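Local coordinates for RagB/SusD domain protein (PDB 5J90) that binds chitin as a SusD homolog of a polysaccharide utilization locus in Flavobacterium johnsoniae, and is probably an outer-membrane lipoprotein, at residues 211-216 against 499-504; 234-239 against 333-338. All coordinates share one frame; numbering follows the deposited sequence.

Overall arrangement
Both contacts tie onto helix 196-213 of this largely helical SusD-type chain. Interaction 1 (211-216 against 499-504) joins the last turn of that helix to the C-terminal loop, while the 234-239 loop of interaction 2 is hydrogen-bonded farther back along the same helix, through Thr205 and Asn204. Along the chain, interaction 2 is nested inside the loop closed by interaction 1. Their centres are about 21 Å apart, yet they meet where Met212 CE packs 3.4 Å from Leu338 O. Interaction 1 borders the second subunit, which does not touch interaction 2. A 1,2-ethanediol lies near each contact, probably from the crystallisation liquor, and is not evidence for where chitin binds.

Interaction 1 (211-216 against 499-504); sequences AMRIVK and VWWDVN
Arg213 and Trp501 carry a buried, mainly apolar contact in which the end of helix 196-213 and the turn after it pack on the C-terminal loop. Arg213 CG stands 3.5 Å from the centroid of the Trp501 five-membered ring, only 6° off the ring normal, a CH-pi contact over the face. Its chi1 of -173° sets CG anti to the backbone N, and the bend at chi2 lays CD over the same face, 3.6 Å from Trp501 CE2. The guanidinium itself is too distant for more than a weak cation-pi attraction; it is turned 53° from the ring and salt-bridged by Glu434 and Asp132. Asp132 also accepts from Trp501 NE1, so one carboxylate fixes both partners. Val499 CG2 covers the opposite face of the indole.

Beside this pair, Ile214 CG2 meets Trp500 obliquely, 3.6 Å from CZ3. Lys216 CB meets Val503 CG1 at 3.5 Å. No direct hydrogen bond joins the segments. Instead a water donates to Arg213 O and Trp501 O, each at 2.8 Å, and accepts from Lys216 N at 2.9 Å, satisfying three backbone groups. Another water accepts from Lys216 NZ and lies within bonding distance of Asp502 OD1 and Val503 O; NZ also bonds to Arg441 O and Ala505 O. Val503 also packs on Val503 of the second subunit. The arrangement is a helix C-terminus, left at Ile214, set against a type I beta turn from Val499 to Asp502 that runs on into an inverse gamma turn centred on Asp502, within a SusD-family helical fold.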
loop_
_atom_site.group_PDB
_atom_site.type_symbol
_atom_site.label_atom_id
_atom_site.label_comp_id
_atom_site.label_asym_id
_atom_site.label_seq_id
_atom_site.Cartn_x
_atom_site.Cartn_y
_atom_site.Cartn_z
ATOM N N ALA A 211 -11.364 -1.381 13.436
ATOM C CA ALA A 211 -11.680 -0.154 12.721
ATOM C C ALA A 211 -10.475 0.790 12.666
ATOM O O ALA A 211 -10.124 1.304 11.602
ATOM C CB ALA A 211 -12.880 0.525 13.362
ATOM N N MET A 212 -9.808 1.006 13.797
ATOM C CA MET A 212 -8.671 1.910 13.794
ATOM C C MET A 212 -7.529 1.335 12.962
ATOM O O MET A 212 -6.790 2.083 12.319
ATOM C CB MET A 212 -8.207 2.234 15.221
ATOM C CG MET A 212 -7.468 3.565 15.324
ATOM S SD MET A 212 -8.518 5.000 14.945
ATOM C CE MET A 212 -9.655 4.933 16.330
ATOM N N ARG A 213 -7.390 0.009 12.958
ATOM C CA ARG A 213 -6.352 -0.627 12.149
ATOM C C ARG A 213 -6.400 -0.192 10.693
ATOM O O ARG A 213 -5.352 -0.051 10.058
ATOM C CB ARG A 213 -6.470 -2.155 12.207
ATOM C CG ARG A 213 -5.310 -2.878 11.519
ATOM C CD ARG A 213 -4.149 -3.124 12.490
ATOM N NE ARG A 213 -4.458 -4.259 13.363
ATOM C CZ ARG A 213 -4.466 -4.231 14.693
ATOM N NH1 ARG A 213 -4.789 -5.331 15.360
ATOM N NH2 ARG A 213 -4.154 -3.127 15.373
ATOM N N ILE A 214 -7.610 -0.010 10.169
ATOM C CA ILE A 214 -7.768 0.232 8.735
ATOM C C ILE A 214 -7.926 1.712 8.384
ATOM O O ILE A 214 -8.284 2.045 7.254
ATOM C CB ILE A 214 -8.928 -0.607 8.137
ATOM C CG1 ILE A 214 -10.292 -0.153 8.667
ATOM C CG2 ILE A 214 -8.694 -2.091 8.424
ATOM C CD1 ILE A 214 -11.469 -0.764 7.913
ATOM N N VAL A 215 -7.616 2.604 9.321
ATOM C CA VAL A 215 -7.871 4.029 9.072
ATOM C C VAL A 215 -7.044 4.633 7.926
ATOM O O VAL A 215 -7.488 5.601 7.297
ATOM C CB VAL A 215 -7.728 4.860 10.373
ATOM C CG1 VAL A 215 -6.271 5.000 10.787
ATOM C CG2 VAL A 215 -8.377 6.234 10.200
ATOM N N LYS A 216 -5.859 4.092 7.648
ATOM C CA LYS A 216 -5.050 4.613 6.537
ATOM C C LYS A 216 -5.504 4.080 5.187
ATOM O O LYS A 216 -5.418 4.789 4.184
ATOM C CB LYS A 216 -3.542 4.353 6.743
ATOM C CG LYS A 216 -3.005 4.911 8.056
ATOM C CD LYS A 216 -1.511 5.265 8.050
ATOM C CE LYS A 216 -0.645 4.086 7.736
ATOM N NZ LYS A 216 0.804 4.441 7.960
ATOM N N VAL A 499 1.148 -5.538 4.108
ATOM C CA VAL A 499 -0.228 -6.033 4.038
ATOM C C VAL A 499 -1.173 -4.871 3.718
ATOM O O VAL A 499 -0.800 -3.694 3.841
ATOM C CB VAL A 499 -0.686 -6.769 5.328
ATOM C CG1 VAL A 499 0.278 -7.905 5.660
ATOM C CG2 VAL A 499 -0.821 -5.809 6.516
ATOM N N TRP A 500 -2.390 -5.203 3.297
ATOM C CA TRP A 500 -3.374 -4.216 2.851
ATOM C C TRP A 500 -3.576 -3.017 3.786
ATOM O O TRP A 500 -3.567 -1.871 3.315
ATOM C CB TRP A 500 -4.684 -4.950 2.544
ATOM C CG TRP A 500 -5.929 -4.129 2.403
ATOM C CD1 TRP A 500 -6.349 -3.432 1.304
ATOM C CD2 TRP A 500 -6.950 -3.964 3.396
ATOM N NE1 TRP A 500 -7.567 -2.832 1.562
ATOM C CE2 TRP A 500 -7.954 -3.144 2.840
ATOM C CE3 TRP A 500 -7.109 -4.430 4.705
ATOM C CZ2 TRP A 500 -9.100 -2.775 3.553
ATOM C CZ3 TRP A 500 -8.240 -4.063 5.411
ATOM C CH2 TRP A 500 -9.224 -3.245 4.834
ATOM N N TRP A 501 -3.748 -3.232 5.092
ATOM C CA TRP A 501 -3.979 -2.069 5.965
ATOM C C TRP A 501 -2.712 -1.256 6.230
ATOM O O TRP A 501 -2.797 -0.102 6.649
ATOM C CB TRP A 501 -4.695 -2.422 7.288
ATOM C CG TRP A 501 -4.026 -3.474 8.154
ATOM C CD1 TRP A 501 -4.486 -4.746 8.358
ATOM C CD2 TRP A 501 -2.834 -3.343 8.954
ATOM N NE1 TRP A 501 -3.647 -5.426 9.216
ATOM C CE2 TRP A 501 -2.628 -4.591 9.603
ATOM C CE3 TRP A 501 -1.930 -2.302 9.202
ATOM C CZ2 TRP A 501 -1.543 -4.828 10.459
ATOM C CZ3 TRP A 501 -0.853 -2.539 10.056
ATOM C CH2 TRP A 501 -0.666 -3.799 10.670
ATOM N N ASP A 502 -1.545 -1.845 5.975
ATOM C CA ASP A 502 -0.257 -1.222 6.287
ATOM C C ASP A 502 0.238 -0.380 5.119
ATOM O O ASP A 502 1.389 -0.474 4.700
ATOM C CB ASP A 502 0.759 -2.326 6.643
ATOM C CG ASP A 502 2.044 -1.796 7.250
ATOM O OD1 ASP A 502 2.028 -0.664 7.783
ATOM O OD2 ASP A 502 3.058 -2.539 7.201
ATOM N N VAL A 503 -0.642 0.461 4.596
ATOM C CA VAL A 503 -0.321 1.241 3.407
ATOM C C VAL A 503 0.752 2.286 3.711
ATOM O O VAL A 503 0.807 2.852 4.811
ATOM C CB VAL A 503 -1.608 1.885 2.829
ATOM C CG1 VAL A 503 -2.253 2.778 3.837
ATOM C CG2 VAL A 503 -1.323 2.639 1.531
ATOM N N ASN A 504 1.632 2.526 2.743
ATOM C CA ASN A 504 2.597 3.611 2.887
ATOM C C ASN A 504 1.923 4.970 2.711
ATOM O O ASN A 504 1.855 5.521 1.605
ATOM C CB ASN A 504 3.750 3.474 1.895
ATOM C CG ASN A 504 4.804 4.513 2.126
ATOM O OD1 ASN A 504 5.302 4.654 3.238
ATOM N ND2 ASN A 504 5.130 5.277 1.100
HETATM O O HOH W 1 -4.810 1.401 7.769
HETATM O O HOH W 2 1.675 1.959 7.518
#

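Interaction 2 (234-239 against 333-338); sequences FGVMLV and AEAYFL. With EDO (1,2-ethanediol), chain F.
Tyr336 OH donates to Leu238 O over 2.6 Å, the one direct hydrogen bond between 234-239 and 333-338. The tyrosine belongs to helix 332-344, the leucine to the loop that leads from helix 219-231 to strand 244-247. The hydroxyl lies in the carbonyl plane, on a lone pair, with a C=O...donor angle of 124°. From the ring's side, the carbonyl oxygen sits at the edge and in plane, close to CE1 as well as to OH. A chi1 of -73° places CG anti to the tyrosine's own carbonyl carbon, and the hydroxyl at the end of the side chain reaches Leu238 O. The Leu238 side chain crosses that of Tyr336 at about a right angle; Leu238 CD2 comes within 3.8 Å of Tyr336 OH. Leu356 and Ala359 of helix 353-368 touch the same tyrosine. A phenylalanine in its place would probably leave Leu238 O without this donor and the loop less firmly fixed against the helix.

The preceding residue, Ala335, presents only a methyl group. Its CB lies 3.6 Å from Met237 O and 3.9 Å from Met237 CB, and Val236 CG2 comes to 4.2 Å, so the small residue lets the loop backbone lie close to the helix. Asp242 OD2 accepts from both Leu238 N and Val239 N, which holds the loop from within.

A 1,2-ethanediol lies against the loop. Val236 N donates to its O2 over 3.0 Å at an N-H...acceptor angle of 159°, and Leu238 CD1 approaches its O1. The preceding Gly235 has a positive phi, which favours glycine. The chemistry implies complementary roles: the methyl probably permits the close approach, while the phenol bond, together with Asp242 and Thr205, would restrain the loop.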
loop_
_atom_site.group_PDB
_atom_site.type_symbol
_atom_site.label_atom_id
_atom_site.label_comp_id
_atom_site.label_asym_id
_atom_site.label_seq_id
_atom_site.Cartn_x
_atom_site.Cartn_y
_atom_site.Cartn_z
ATOM N N PHE A 234 -24.229 -1.200 24.676
ATOM C CA PHE A 234 -23.334 -1.531 25.780
ATOM C C PHE A 234 -21.968 -0.848 25.671
ATOM O O PHE A 234 -21.162 -0.881 26.610
ATOM C CB PHE A 234 -23.194 -3.052 25.922
ATOM C CG PHE A 234 -24.511 -3.756 26.092
ATOM C CD1 PHE A 234 -25.344 -3.426 27.150
ATOM C CD2 PHE A 234 -24.938 -4.715 25.190
ATOM C CE1 PHE A 234 -26.565 -4.056 27.313
ATOM C CE2 PHE A 234 -26.157 -5.347 25.350
ATOM C CZ PHE A 234 -26.972 -5.012 26.414
ATOM N N GLY A 235 -21.724 -0.220 24.523
ATOM C CA GLY A 235 -20.476 0.491 24.280
ATOM C C GLY A 235 -19.222 -0.354 24.402
ATOM O O GLY A 235 -19.258 -1.583 24.283
ATOM N N VAL A 236 -18.102 0.320 24.630
ATOM C CA VAL A 236 -16.817 -0.368 24.729
ATOM C C VAL A 236 -16.354 -0.463 26.190
ATOM O O VAL A 236 -17.015 0.053 27.106
ATOM C CB VAL A 236 -15.746 0.271 23.810
ATOM C CG1 VAL A 236 -16.191 0.193 22.342
ATOM C CG2 VAL A 236 -15.432 1.716 24.220
ATOM N N MET A 237 -15.248 -1.161 26.424
ATOM C CA MET A 237 -14.739 -1.329 27.788
ATOM C C MET A 237 -14.585 0.008 28.505
ATOM O O MET A 237 -14.106 0.983 27.916
ATOM C CB MET A 237 -13.381 -2.023 27.764
ATOM C CG MET A 237 -13.399 -3.413 27.172
ATOM S SD MET A 237 -11.727 -4.076 27.134
ATOM C CE MET A 237 -12.053 -5.631 26.310
ATOM N N LEU A 238 -14.971 0.038 29.785
ATOM C CA LEU A 238 -14.855 1.244 30.607
ATOM C C LEU A 238 -14.062 1.024 31.889
ATOM O O LEU A 238 -13.367 1.917 32.352
ATOM C CB LEU A 238 -16.235 1.786 30.984
ATOM C CG LEU A 238 -17.064 2.420 29.876
ATOM C CD1 LEU A 238 -18.339 2.973 30.488
ATOM C CD2 LEU A 238 -16.272 3.521 29.199
ATOM N N VAL A 239 -14.189 -0.162 32.472
ATOM C CA VAL A 239 -13.516 -0.458 33.730
ATOM C C VAL A 239 -12.699 -1.721 33.556
ATOM O O VAL A 239 -12.927 -2.493 32.612
ATOM C CB VAL A 239 -14.505 -0.617 34.915
ATOM C CG1 VAL A 239 -15.277 0.681 35.144
ATOM C CG2 VAL A 239 -15.453 -1.784 34.685
ATOM N N ALA A 333 -7.758 -0.201 29.215
ATOM C CA ALA A 333 -6.968 0.975 28.841
ATOM C C ALA A 333 -6.929 1.174 27.325
ATOM O O ALA A 333 -7.036 2.303 26.840
ATOM C CB ALA A 333 -5.557 0.889 29.400
ATOM N N GLU A 334 -6.803 0.078 26.582
ATOM C CA GLU A 334 -6.760 0.155 25.127
ATOM C C GLU A 334 -8.021 0.803 24.564
ATOM O O GLU A 334 -7.949 1.552 23.595
ATOM C CB GLU A 334 -6.588 -1.237 24.510
ATOM C CG GLU A 334 -6.588 -1.186 22.980
ATOM C CD GLU A 334 -6.358 -2.521 22.299
ATOM O OE1 GLU A 334 -5.888 -3.478 22.953
ATOM O OE2 GLU A 334 -6.645 -2.602 21.083
ATOM N N ALA A 335 -9.177 0.513 25.153
ATOM C CA ALA A 335 -10.415 1.127 24.682
ATOM C C ALA A 335 -10.366 2.655 24.807
ATOM O O ALA A 335 -10.838 3.370 23.914
ATOM C CB ALA A 335 -11.609 0.554 25.427
ATOM N N TYR A 336 -9.801 3.159 25.904
ATOM C CA TYR A 336 -9.646 4.600 26.062
ATOM C C TYR A 336 -8.681 5.187 25.042
ATOM O O TYR A 336 -8.938 6.269 24.505
ATOM C CB TYR A 336 -9.182 4.951 27.477
ATOM C CG TYR A 336 -10.262 4.783 28.521
ATOM C CD1 TYR A 336 -10.305 3.654 29.329
ATOM C CD2 TYR A 336 -11.250 5.755 28.687
ATOM C CE1 TYR A 336 -11.295 3.499 30.294
ATOM C CE2 TYR A 336 -12.244 5.603 29.637
ATOM C CZ TYR A 336 -12.263 4.478 30.431
ATOM O OH TYR A 336 -13.258 4.335 31.372
ATOM N N PHE A 337 -7.573 4.500 24.763
ATOM C CA PHE A 337 -6.601 5.024 23.807
ATOM C C PHE A 337 -7.113 4.937 22.368
ATOM O O PHE A 337 -6.778 5.786 21.537
ATOM C CB PHE A 337 -5.246 4.327 23.963
ATOM C CG PHE A 337 -4.593 4.567 25.305
ATOM C CD1 PHE A 337 -4.388 5.862 25.774
ATOM C CD2 PHE A 337 -4.205 3.504 26.104
ATOM C CE1 PHE A 337 -3.792 6.087 27.022
ATOM C CE2 PHE A 337 -3.615 3.728 27.345
ATOM C CZ PHE A 337 -3.404 5.017 27.795
ATOM N N LEU A 338 -7.943 3.934 22.085
ATOM C CA LEU A 338 -8.605 3.860 20.789
ATOM C C LEU A 338 -9.571 5.036 20.644
ATOM O O LEU A 338 -9.578 5.713 19.614
ATOM C CB LEU A 338 -9.356 2.537 20.651
ATOM C CG LEU A 338 -8.462 1.350 20.297
ATOM C CD1 LEU A 338 -9.205 0.068 20.567
ATOM C CD2 LEU A 338 -8.045 1.434 18.834
HETATM C C1 EDO F . -18.760 4.529 26.531
HETATM O O1 EDO F . -19.801 3.788 27.181
HETATM C C2 EDO F . -17.981 3.611 25.597
HETATM O O2 EDO F . -18.798 3.221 24.492
#